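Local atomic coordinates of type III effector (Vibrio parahaemolyticus, PDB entry 2QM2), a protein that is of unproven function but belongs to the HopJ family of putative type III secretion effectors. Residues A35-N40 against S120-K125; A46-G51 against G62-F67. All blocks are in the same frame, centred on the assembly; numbering follows the deposited sequence.

Contact 1 joins helix 30-40 to the C-terminal strand 122-124. Contact 2 lays strand 48-50 across helix 61-72. Along the chain, contact 2 is nested inside the loop that contact 1 closes. The two centres lie about 14 Å apart. Helix 61-72 links them: I37 and L122 of contact 1 both pack on it, and it supplies C64 and F67 to contact 2. A121 touches C64, with A121 CB 3.5 Å from C64 SG, and it also meets A46. Contact 2 is fully buried, while contact 1 is partly open. Helix 61-72 thus lies against both the C-terminal strand and strand 48-50 of the three-stranded sheet.

Contact 1. Residues A35-N40 against S120-K125; sequences AVIEDN and SALTAK
N40 and K125 bring the backbones of segments 35-40 and 120-125 together, their CA atoms 5.6 Å apart. The helix axis passes the weakly bonded strand 122-124 at 9.0 Å, with their directions 63° apart. K125 N donates to N40 O over 3.0 Å. The bond is nearly straight at N-H, but the donor sits above the carbonyl plane of N40. Strand 122-124 pairs antiparallel with strand 41-43, T123 bonding D42. T123 and A124 also pack on E118 and Q116 of the second subunit.

The side chain of K125 runs back past N40 and D39 to E38. A bend at chi4 (146°) brings in the amine. K125 NZ donates to E38 O at 3.0 Å, in the carbonyl plane and on a lone pair. A weak second bond runs from K125 NZ to D39 O at 3.2 Å. The carboxylates of E38 and D39 are near but do not touch NZ. D39 OD2 instead accepts from M12 N.

In the conformer given, N40 ND2 bonds V36 O at 2.7 Å. ND2 also bonds M12 O, and OD1 accepts from K11 NZ.

Deeper in, I37 and L122 cross at about a right angle. I37 CG2, anti to the backbone N, meets L122 CD2 at 3.9 Å. L122 also packs on A68 and F69 of helix 61-72.

K125 thus supplies N-H donors to backbone carbonyls. NZ bonds E38 O and, weakly, D39 O; the K125 N-H takes N40 O. The partial negative charge of these carbonyls would probably suit the amine.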
loop_
_atom_site.group_PDB
_atom_site.type_symbol
_atom_site.label_atom_id
_atom_site.label_comp_id
_atom_site.label_asym_id
_atom_site.label_seq_id
_atom_site.Cartn_x
_atom_site.Cartn_y
_atom_site.Cartn_z
ATOM N N ALA A 35 -3.270 -7.990 17.307
ATOM C CA ALA A 35 -4.273 -7.211 18.040
ATOM C C ALA A 35 -4.605 -5.848 17.472
ATOM O O ALA A 35 -5.792 -5.521 17.320
ATOM C CB ALA A 35 -3.952 -7.104 19.543
ATOM N N VAL A 36 -3.580 -5.045 17.177
ATOM C CA VAL A 36 -3.797 -3.734 16.624
ATOM C C VAL A 36 -4.611 -3.819 15.363
ATOM O O VAL A 36 -5.453 -2.997 15.140
ATOM C CB VAL A 36 -2.481 -2.973 16.255
ATOM C CG1 VAL A 36 -2.793 -1.523 15.928
ATOM C CG2 VAL A 36 -1.586 -2.969 17.404
ATOM N N ILE A 37 -4.303 -4.786 14.514
ATOM C CA ILE A 37 -4.826 -4.780 13.204
ATOM C C ILE A 37 -6.281 -5.238 13.300
ATOM O O ILE A 37 -7.121 -4.731 12.595
ATOM C CB ILE A 37 -4.052 -5.785 12.242
ATOM C CG1 ILE A 37 -2.711 -5.194 11.778
ATOM C CG2 ILE A 37 -4.987 -6.232 11.074
ATOM C CD1 ILE A 37 -1.683 -6.241 11.227
ATOM N N GLU A 38 -6.543 -6.244 14.123
ATOM C CA GLU A 38 -7.897 -6.787 14.267
ATOM C C GLU A 38 -8.853 -5.753 14.924
ATOM O O GLU A 38 -10.005 -5.624 14.507
ATOM C CB GLU A 38 -7.857 -8.122 15.037
ATOM C CG GLU A 38 -8.918 -9.117 14.553
ATOM C CD GLU A 38 -10.250 -8.908 15.228
ATOM O OE1 GLU A 38 -11.304 -9.109 14.563
ATOM O OE2 GLU A 38 -10.241 -8.541 16.432
ATOM N N ASP A 39 -8.346 -4.991 15.900
ATOM C CA ASP A 39 -9.091 -3.874 16.542
ATOM C C ASP A 39 -9.308 -2.641 15.641
ATOM O O ASP A 39 -10.153 -1.806 15.930
ATOM C CB ASP A 39 -8.313 -3.332 17.742
ATOM C CG ASP A 39 -8.345 -4.225 18.949
ATOM O OD1 ASP A 39 -9.244 -5.107 19.074
ATOM O OD2 ASP A 39 -7.461 -4.005 19.811
ATOM N N ASN A 40 -8.525 -2.499 14.580
ATOM C CA ASN A 40 -8.522 -1.229 13.851
ATOM C C ASN A 40 -8.893 -1.337 12.376
ATOM O O ASN A 40 -9.014 -0.319 11.678
ATOM C CB ASN A 40 -7.176 -0.505 14.023
ATOM C CG ASN A 40 -6.979 0.025 15.440
ATOM O OD1 ASN A 40 -7.533 1.063 15.828
ATOM N ND2 ASN A 40 -6.187 -0.682 16.214
ATOM N N SER A 120 -7.765 -5.473 -1.933
ATOM C CA SER A 120 -7.465 -4.875 -0.658
ATOM C C SER A 120 -7.640 -5.911 0.464
ATOM O O SER A 120 -8.696 -6.581 0.535
ATOM C CB SER A 120 -8.369 -3.683 -0.448
ATOM O OG SER A 120 -8.281 -3.268 0.906
ATOM N N ALA A 121 -6.617 -6.087 1.304
ATOM C CA ALA A 121 -6.794 -7.023 2.425
ATOM C C ALA A 121 -7.388 -6.361 3.675
ATOM O O ALA A 121 -8.111 -7.000 4.460
ATOM C CB ALA A 121 -5.522 -7.748 2.762
ATOM N N LEU A 122 -7.084 -5.085 3.847
ATOM C CA LEU A 122 -7.519 -4.350 4.992
ATOM C C LEU A 122 -8.212 -3.043 4.627
ATOM O O LEU A 122 -8.001 -2.459 3.549
ATOM C CB LEU A 122 -6.345 -4.036 5.930
ATOM C CG LEU A 122 -5.577 -5.158 6.619
ATOM C CD1 LEU A 122 -4.274 -4.554 7.359
ATOM C CD2 LEU A 122 -6.422 -5.986 7.500
ATOM N N THR A 123 -9.008 -2.579 5.571
ATOM C CA THR A 123 -9.696 -1.363 5.391
ATOM C C THR A 123 -9.955 -0.852 6.797
ATOM O O THR A 123 -10.323 -1.627 7.681
ATOM C CB THR A 123 -10.987 -1.591 4.497
ATOM O OG1 THR A 123 -11.387 -0.374 3.870
ATOM C CG2 THR A 123 -12.153 -2.200 5.239
ATOM N N ALA A 124 -9.723 0.445 7.012
ATOM C CA ALA A 124 -9.822 1.014 8.355
ATOM C C ALA A 124 -11.248 0.920 8.850
ATOM O O ALA A 124 -12.186 1.080 8.069
ATOM C CB ALA A 124 -9.312 2.452 8.385
ATOM N N LYS A 125 -11.422 0.611 10.134
ATOM C CA LYS A 125 -12.762 0.664 10.722
ATOM C C LYS A 125 -13.191 2.142 10.857
ATOM O O LYS A 125 -14.376 2.497 10.722
ATOM C CB LYS A 125 -12.812 -0.019 12.083
ATOM C CG LYS A 125 -12.849 -1.536 12.062
ATOM C CD LYS A 125 -13.160 -2.031 13.459
ATOM C CE LYS A 125 -12.902 -3.520 13.602
ATOM N NZ LYS A 125 -12.397 -3.816 14.992
ATOM O OXT LYS A 125 -12.321 3.012 11.088
#

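Contact 2. Residues A46-G51 against G62-F67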
loop_
_atom_site.group_PDB
_atom_site.type_symbol
_atom_site.label_atom_id
_atom_site.label_comp_id
_atom_site.label_asym_id
_atom_site.label_seq_id
_atom_site.Cartn_x
_atom_site.Cartn_y
_atom_site.Cartn_z
ATOM N N ALA A 46 -7.193 -11.799 0.865
ATOM C CA ALA A 46 -6.735 -11.385 -0.461
ATOM C C ALA A 46 -5.543 -12.227 -0.924
ATOM O O ALA A 46 -4.695 -12.563 -0.127
ATOM C CB ALA A 46 -6.372 -9.885 -0.446
ATOM N N ALA A 47 -5.499 -12.603 -2.201
ATOM C CA ALA A 47 -4.318 -13.207 -2.761
ATOM C C ALA A 47 -3.258 -12.130 -2.975
ATOM O O ALA A 47 -3.561 -10.994 -3.310
ATOM C CB ALA A 47 -4.632 -13.948 -4.097
ATOM N N PHE A 48 -2.006 -12.474 -2.780
ATOM C CA PHE A 48 -0.946 -11.502 -3.046
ATOM C C PHE A 48 0.316 -12.224 -3.372
ATOM O O PHE A 48 0.519 -13.352 -2.939
ATOM C CB PHE A 48 -0.741 -10.564 -1.876
ATOM C CG PHE A 48 -0.226 -11.221 -0.629
ATOM C CD1 PHE A 48 -1.066 -12.009 0.170
ATOM C CD2 PHE A 48 1.082 -10.981 -0.198
ATOM C CE1 PHE A 48 -0.580 -12.574 1.375
ATOM C CE2 PHE A 48 1.570 -11.570 0.990
ATOM C CZ PHE A 48 0.749 -12.363 1.758
ATOM N N THR A 49 1.159 -11.609 -4.186
ATOM C CA THR A 49 2.462 -12.198 -4.434
ATOM C C THR A 49 3.479 -11.390 -3.650
ATOM O O THR A 49 3.239 -10.239 -3.306
ATOM C CB THR A 49 2.823 -12.407 -5.969
ATOM O OG1 THR A 49 3.733 -11.406 -6.435
ATOM C CG2 THR A 49 1.610 -12.405 -6.827
ATOM N N ASN A 50 4.600 -12.010 -3.326
ATOM C CA ASN A 50 5.620 -11.350 -2.504
ATOM C C ASN A 50 6.941 -11.922 -2.965
ATOM O O ASN A 50 7.320 -13.014 -2.560
ATOM C CB ASN A 50 5.341 -11.603 -1.009
ATOM C CG ASN A 50 6.503 -11.233 -0.111
ATOM O OD1 ASN A 50 7.377 -10.419 -0.472
ATOM N ND2 ASN A 50 6.508 -11.819 1.105
ATOM N N GLY A 51 7.602 -11.154 -3.825
ATOM C CA GLY A 51 8.665 -11.641 -4.696
ATOM C C GLY A 51 8.406 -13.018 -5.269
ATOM O O GLY A 51 7.608 -13.172 -6.176
ATOM N N GLY A 62 -1.406 -14.020 8.412
ATOM C CA GLY A 62 -0.565 -13.217 9.281
ATOM C C GLY A 62 0.177 -12.253 8.395
ATOM O O GLY A 62 0.160 -11.064 8.620
ATOM N N SER A 63 0.784 -12.802 7.348
ATOM C CA SER A 63 1.645 -12.059 6.449
ATOM C C SER A 63 0.800 -11.083 5.705
ATOM O O SER A 63 1.146 -9.892 5.598
ATOM C CB SER A 63 2.334 -13.038 5.484
ATOM O OG SER A 63 3.250 -13.859 6.218
ATOM N N CYS A 64 -0.369 -11.588 5.272
ATOM C CA CYS A 64 -1.285 -10.794 4.494
ATOM C C CYS A 64 -1.599 -9.538 5.292
ATOM O O CYS A 64 -1.386 -8.369 4.826
ATOM C CB CYS A 64 -2.567 -11.565 4.163
ATOM S SG CYS A 64 -3.581 -10.641 3.052
ATOM N N LYS A 65 -2.046 -9.750 6.516
ATOM C CA LYS A 65 -2.392 -8.592 7.348
ATOM C C LYS A 65 -1.170 -7.652 7.546
ATOM O O LYS A 65 -1.316 -6.464 7.324
ATOM C CB LYS A 65 -2.925 -9.076 8.649
ATOM C CG LYS A 65 -4.299 -9.730 8.555
ATOM C CD LYS A 65 -4.512 -10.575 9.802
ATOM C CE LYS A 65 -5.621 -11.593 9.579
ATOM N NZ LYS A 65 -6.852 -11.313 10.309
ATOM N N ILE A 66 0.024 -8.162 7.903
ATOM C CA ILE A 66 1.167 -7.222 8.113
ATOM C C ILE A 66 1.529 -6.393 6.903
ATOM O O ILE A 66 1.616 -5.198 7.007
ATOM C CB ILE A 66 2.399 -7.879 8.719
ATOM C CG1 ILE A 66 2.071 -8.236 10.182
ATOM C CG2 ILE A 66 3.671 -6.871 8.677
ATOM C CD1 ILE A 66 2.778 -9.465 10.702
ATOM N N PHE A 67 1.723 -7.027 5.734
ATOM C CA PHE A 67 1.991 -6.248 4.567
ATOM C C PHE A 67 0.923 -5.219 4.257
ATOM O O PHE A 67 1.276 -4.095 3.955
ATOM C CB PHE A 67 2.267 -7.140 3.350
ATOM C CG PHE A 67 3.406 -8.071 3.559
ATOM C CD1 PHE A 67 3.242 -9.435 3.404
ATOM C CD2 PHE A 67 4.661 -7.574 3.943
ATOM C CE1 PHE A 67 4.332 -10.317 3.625
ATOM C CE2 PHE A 67 5.741 -8.429 4.155
ATOM C CZ PHE A 67 5.573 -9.814 3.972
#
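F48 projects from strand 48-50 onto helix 61-72, in a sheet-on-helix packing. The strand is the middle one of an antiparallel three-stranded sheet. It crosses segment 62-67 at 83°, with the axes 10.5 Å apart. No hydrogen bond joins the two segments.

The apolar contacts centre on the F48 ring. With chi1 at 66°, its CG lies between the backbone N and the carbonyl carbon, and the ring reaches the helix between C64 and F67. F48 CE1 meets C64 CB at 3.6 Å. F48 CE2, across the ring tip from CE1, meets F67 CD1, also at 3.6 Å. The two phenylalanine side chains cross at about a right angle. S63 CB comes to the edge of the F48 ring, near its plane. F117 of strand 115-117 stacks on F48, and F107 of helix 102-110 meets F67 edge-to-face, so four aromatic rings, F48, F67, F107 and F117, gather between the sheet and helices 61-72 and 102-110.

Sulfur adds a second kind of contact. C64 SG stands obliquely to the F48 ring, 4.7 Å from its centroid. C64 SG also lies 3.9 Å from A46 O.

N50 brings its amide to F67. The amide plane is turned 64° from the F67 ring. The buried N50 ND2 gives a hydrogen bond to N103 O and rests 3.6 Å from F67 CZ.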